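Local coordinates for protein shikimate 5-dehydrogenase (Mycobacterium fortuitum subsp. fortuitum DSM 46621, PDB 4XIJ) that probably catalyses the NADP-dependent interconversion of 3-dehydroshikimate and shikimate, the fourth step of the chorismate pathway leading to aromatic amino acids, at residues Ala125-Thr137 with Ala190-Pro202. Sequence-based numbering, arbitrary orientation. Where two conformers were deposited one is given.
With EDO (1,2-ethanediol), chain D.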
loop_
_atom_site.group_PDB
_atom_site.type_symbol
_atom_site.label_atom_id
_atom_site.label_comp_id
_atom_site.label_asym_id
_atom_site.label_seq_id
_atom_site.Cartn_x
_atom_site.Cartn_y
_atom_site.Cartn_z
ATOM N N ALA A 125 8.562 11.252 -6.476
ATOM C CA ALA A 125 7.587 12.261 -6.085
ATOM C C ALA A 125 8.202 13.671 -6.074
ATOM O O ALA A 125 7.619 14.600 -5.493
ATOM C CB ALA A 125 7.015 11.920 -4.692
ATOM N N GLY A 126 9.380 13.859 -6.692
ATOM C CA GLY A 126 10.028 15.164 -6.618
ATOM C C GLY A 126 10.437 15.561 -5.218
ATOM O O GLY A 126 10.730 14.723 -4.365
ATOM N N ASP A 127 10.409 16.866 -4.978
ATOM C CA ASP A 127 10.876 17.435 -3.706
ATOM C C ASP A 127 9.758 17.707 -2.700
ATOM O O ASP A 127 9.966 17.600 -1.516
ATOM C CB ASP A 127 11.615 18.746 -3.931
ATOM C CG ASP A 127 12.909 18.575 -4.693
ATOM O OD1 ASP A 127 13.406 17.428 -4.907
ATOM O OD2 ASP A 127 13.416 19.646 -5.105
ATOM N N SER A 128 8.580 18.066 -3.193
ATOM C CA SER A 128 7.474 18.457 -2.334
ATOM C C SER A 128 6.243 17.627 -2.699
ATOM O O SER A 128 5.771 17.642 -3.840
ATOM C CB SER A 128 7.156 19.955 -2.465
ATOM O OG SER A 128 5.989 20.231 -1.710
ATOM N N ALA A 129 5.746 16.862 -1.746
ATOM C CA ALA A 129 4.617 15.944 -2.005
ATOM C C ALA A 129 3.496 16.183 -1.044
ATOM O O ALA A 129 3.746 16.531 0.112
ATOM C CB ALA A 129 5.074 14.456 -1.891
ATOM N N LEU A 130 2.268 15.988 -1.513
ATOM C CA LEU A 130 1.070 16.076 -0.675
ATOM C C LEU A 130 0.533 14.678 -0.406
ATOM O O LEU A 130 0.548 13.815 -1.292
ATOM C CB LEU A 130 -0.060 16.866 -1.380
ATOM C CG LEU A 130 0.374 18.192 -2.016
ATOM C CD1 LEU A 130 -0.838 18.884 -2.660
ATOM C CD2 LEU A 130 1.062 19.137 -0.984
ATOM N N VAL A 131 0.009 14.465 0.792
ATOM C CA VAL A 131 -0.853 13.318 1.086
ATOM C C VAL A 131 -2.231 13.920 1.294
ATOM O O VAL A 131 -2.428 14.835 2.127
ATOM C CB VAL A 131 -0.387 12.552 2.319
ATOM C CG1 VAL A 131 -1.375 11.458 2.674
ATOM C CG2 VAL A 131 0.987 11.983 2.063
ATOM N N ILE A 132 -3.204 13.476 0.500
ATOM C CA ILE A 132 -4.579 13.979 0.677
ATOM C C ILE A 132 -5.313 12.985 1.576
ATOM O O ILE A 132 -5.487 11.824 1.188
ATOM C CB ILE A 132 -5.356 14.134 -0.668
ATOM C CG1 ILE A 132 -4.519 14.736 -1.816
ATOM C CG2 ILE A 132 -6.646 14.929 -0.432
ATOM C CD1 ILE A 132 -3.910 16.065 -1.502
ATOM N N GLY A 133 -5.780 13.433 2.735
ATOM C CA GLY A 133 -6.455 12.580 3.699
ATOM C C GLY A 133 -5.564 12.198 4.868
ATOM O O GLY A 133 -4.317 12.367 4.823
ATOM N N SER A 134 -6.193 11.687 5.920
ATOM C CA SER A 134 -5.497 11.351 7.164
ATOM C C SER A 134 -5.927 10.008 7.713
ATOM O O SER A 134 -5.712 9.737 8.892
ATOM C CB SER A 134 -5.719 12.425 8.238
ATOM O OG SER A 134 -7.103 12.576 8.524
ATOM N N GLY A 135 -6.504 9.148 6.872
ATOM C CA GLY A 135 -7.076 7.905 7.354
ATOM C C GLY A 135 -6.050 6.780 7.421
ATOM O O GLY A 135 -4.833 7.009 7.435
ATOM N N GLY A 136 -6.550 5.548 7.526
ATOM C CA GLY A 136 -5.710 4.404 7.852
ATOM C C GLY A 136 -4.615 4.055 6.852
ATOM O O GLY A 136 -3.659 3.349 7.210
ATOM N N THR A 137 -4.740 4.530 5.606
ATOM C CA THR A 137 -3.714 4.260 4.601
ATOM C C THR A 137 -2.692 5.357 4.485
ATOM O O THR A 137 -1.709 5.243 3.704
ATOM C CB THR A 137 -4.314 4.043 3.165
ATOM O OG1 THR A 137 -4.860 5.259 2.637
ATOM C CG2 THR A 137 -5.418 2.924 3.169
ATOM N N ALA A 190 0.052 25.273 -1.325
ATOM C CA ALA A 190 0.580 23.906 -1.223
ATOM C C ALA A 190 0.577 23.225 -2.606
ATOM O O ALA A 190 1.529 22.520 -2.970
ATOM C CB ALA A 190 -0.221 23.105 -0.248
ATOM N N VAL A 191 -0.502 23.432 -3.355
ATOM C CA VAL A 191 -0.587 22.828 -4.674
ATOM C C VAL A 191 0.427 23.474 -5.623
ATOM O O VAL A 191 1.089 22.779 -6.411
ATOM C CB VAL A 191 -2.034 22.958 -5.229
ATOM C CG1 VAL A 191 -2.064 22.637 -6.734
ATOM C CG2 VAL A 191 -2.965 22.031 -4.418
ATOM N N ALA A 192 0.580 24.798 -5.525
ATOM C CA ALA A 192 1.473 25.490 -6.443
ATOM C C ALA A 192 2.919 25.019 -6.329
ATOM O O ALA A 192 3.658 24.988 -7.328
ATOM C CB ALA A 192 1.413 26.985 -6.230
ATOM N N SER A 193 3.325 24.632 -5.123
ATOM C CA SER A 193 4.714 24.206 -4.947
ATOM C C SER A 193 4.856 22.684 -4.902
ATOM O O SER A 193 5.968 22.177 -4.745
ATOM C CB SER A 193 5.314 24.842 -3.681
ATOM O OG SER A 193 4.638 24.409 -2.524
ATOM N N ALA A 194 3.754 21.963 -5.073
ATOM C CA ALA A 194 3.843 20.487 -5.052
ATOM C C ALA A 194 4.354 19.880 -6.352
ATOM O O ALA A 194 3.972 20.311 -7.436
ATOM C CB ALA A 194 2.475 19.885 -4.714
ATOM N N ASP A 195 5.153 18.826 -6.221
ATOM C CA ASP A 195 5.564 17.999 -7.387
ATOM C C ASP A 195 4.690 16.775 -7.601
ATOM O O ASP A 195 4.544 16.302 -8.716
ATOM C CB ASP A 195 7.019 17.596 -7.205
ATOM C CG ASP A 195 7.909 18.822 -7.075
ATOM O OD1 ASP A 195 7.868 19.693 -7.981
ATOM O OD2 ASP A 195 8.608 18.955 -6.061
ATOM N N ALA A 196 4.082 16.307 -6.533
ATOM C CA ALA A 196 3.301 15.070 -6.619
ATOM C C ALA A 196 2.324 15.030 -5.475
ATOM O O ALA A 196 2.527 15.718 -4.472
ATOM C CB ALA A 196 4.235 13.808 -6.537
ATOM N N ALA A 197 1.303 14.194 -5.609
ATOM C CA ALA A 197 0.376 13.923 -4.487
ATOM C C ALA A 197 -0.066 12.483 -4.493
ATOM O O ALA A 197 -0.140 11.871 -5.571
ATOM C CB ALA A 197 -0.882 14.831 -4.517
ATOM N N VAL A 198 -0.373 11.963 -3.295
ATOM C CA VAL A 198 -1.047 10.683 -3.131
ATOM C C VAL A 198 -2.382 10.995 -2.502
ATOM O O VAL A 198 -2.427 11.497 -1.390
ATOM C CB VAL A 198 -0.251 9.717 -2.216
ATOM C CG1 VAL A 198 -0.965 8.354 -2.083
ATOM C CG2 VAL A 198 1.159 9.539 -2.761
ATOM N N SER A 199 -3.462 10.660 -3.180
ATOM C CA SER A 199 -4.792 10.891 -2.648
ATOM C C SER A 199 -5.377 9.615 -2.068
ATOM O O SER A 199 -5.512 8.596 -2.771
ATOM C CB SER A 199 -5.719 11.420 -3.748
ATOM O OG SER A 199 -6.975 11.717 -3.173
ATOM N N THR A 200 -5.658 9.627 -0.771
ATOM C CA THR A 200 -6.098 8.437 -0.052
ATOM C C THR A 200 -7.595 8.418 0.247
ATOM O O THR A 200 -8.084 7.465 0.868
ATOM C CB THR A 200 -5.331 8.292 1.301
ATOM O OG1 THR A 200 -5.744 9.318 2.214
ATOM C CG2 THR A 200 -3.811 8.352 1.083
ATOM N N ILE A 201 -8.319 9.447 -0.200
ATOM C CA ILE A 201 -9.732 9.589 0.170
ATOM C C ILE A 201 -10.661 9.117 -0.963
ATOM O O ILE A 201 -10.256 8.992 -2.136
ATOM C CB ILE A 201 -10.046 11.061 0.545
ATOM C CG1 ILE A 201 -9.888 12.015 -0.653
ATOM C CG2 ILE A 201 -9.172 11.528 1.745
ATOM C CD1 ILE A 201 -10.306 13.458 -0.282
ATOM N N PRO A 202 -11.930 8.868 -0.648
ATOM C CA PRO A 202 -12.834 8.374 -1.694
ATOM C C PRO A 202 -13.031 9.394 -2.824
ATOM O O PRO A 202 -12.894 10.630 -2.623
ATOM C CB PRO A 202 -14.161 8.127 -0.928
ATOM C CG PRO A 202 -13.715 7.814 0.476
ATOM C CD PRO A 202 -12.549 8.787 0.688
HETATM C C1 EDO D . -9.787 4.960 5.192
HETATM O O1 EDO D . -9.076 4.313 4.126
HETATM C C2 EDO D . -9.570 4.233 6.522
HETATM O O2 EDO D . -9.601 5.177 7.600
HETATM O O HOH W 1 3.895 21.930 -1.664
HETATM O O HOH W 2 -7.403 8.714 4.233
#
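Leu130, Ile132 and Thr200 bury more surface than any other residues of the contact, where strand 128-132 runs parallel to strand 196-199. Leu130 sets CG beside its own backbone N (chi1 -47°), which brings CG to 3.8 Å from Ala194 CB and lets CD1 touch Val191 CG2, the two side chains crossing at about a right angle; its CB lies 3.8 Å from Ala197 CB. Leu130 bonds to strand 196-199 through both its N, to Ala196 O, and its O, from Val198 N. Two residues on, on the same face of the sheet, Ile132 rests CB and CG1 against Ser199, while the Ile132 and Ile201 side chains cross at a slant, Ile132 CG2 3.9 Å from Ile201 CD1. Ile132 O takes two bonds from Thr200, from N at 2.9 Å and from OG1 at 2.7 Å. Thr200 OG1 stands between its backbone N and carbonyl carbon (chi1 70°), within reach of that oxygen, and also accepts from a water held by Gly135 N. Gly133 CA lies 3.5 Å from Ile201 CG2. At the other end, Asp195 OD2 receives Asp127 N from above the carboxylate plane and Ser128 N on its anti side. The glycines after strand 128-132 fit the dinucleotide-binding turn of a Rossmann-type fold, consistent with NADP binding. Both strands are central in a six-stranded parallel sheet: strand 152-157 flanks 128-132, strand 218-221 flanks 196-199, and Leu145 of helix 138-147 covers Ala129 and Val131.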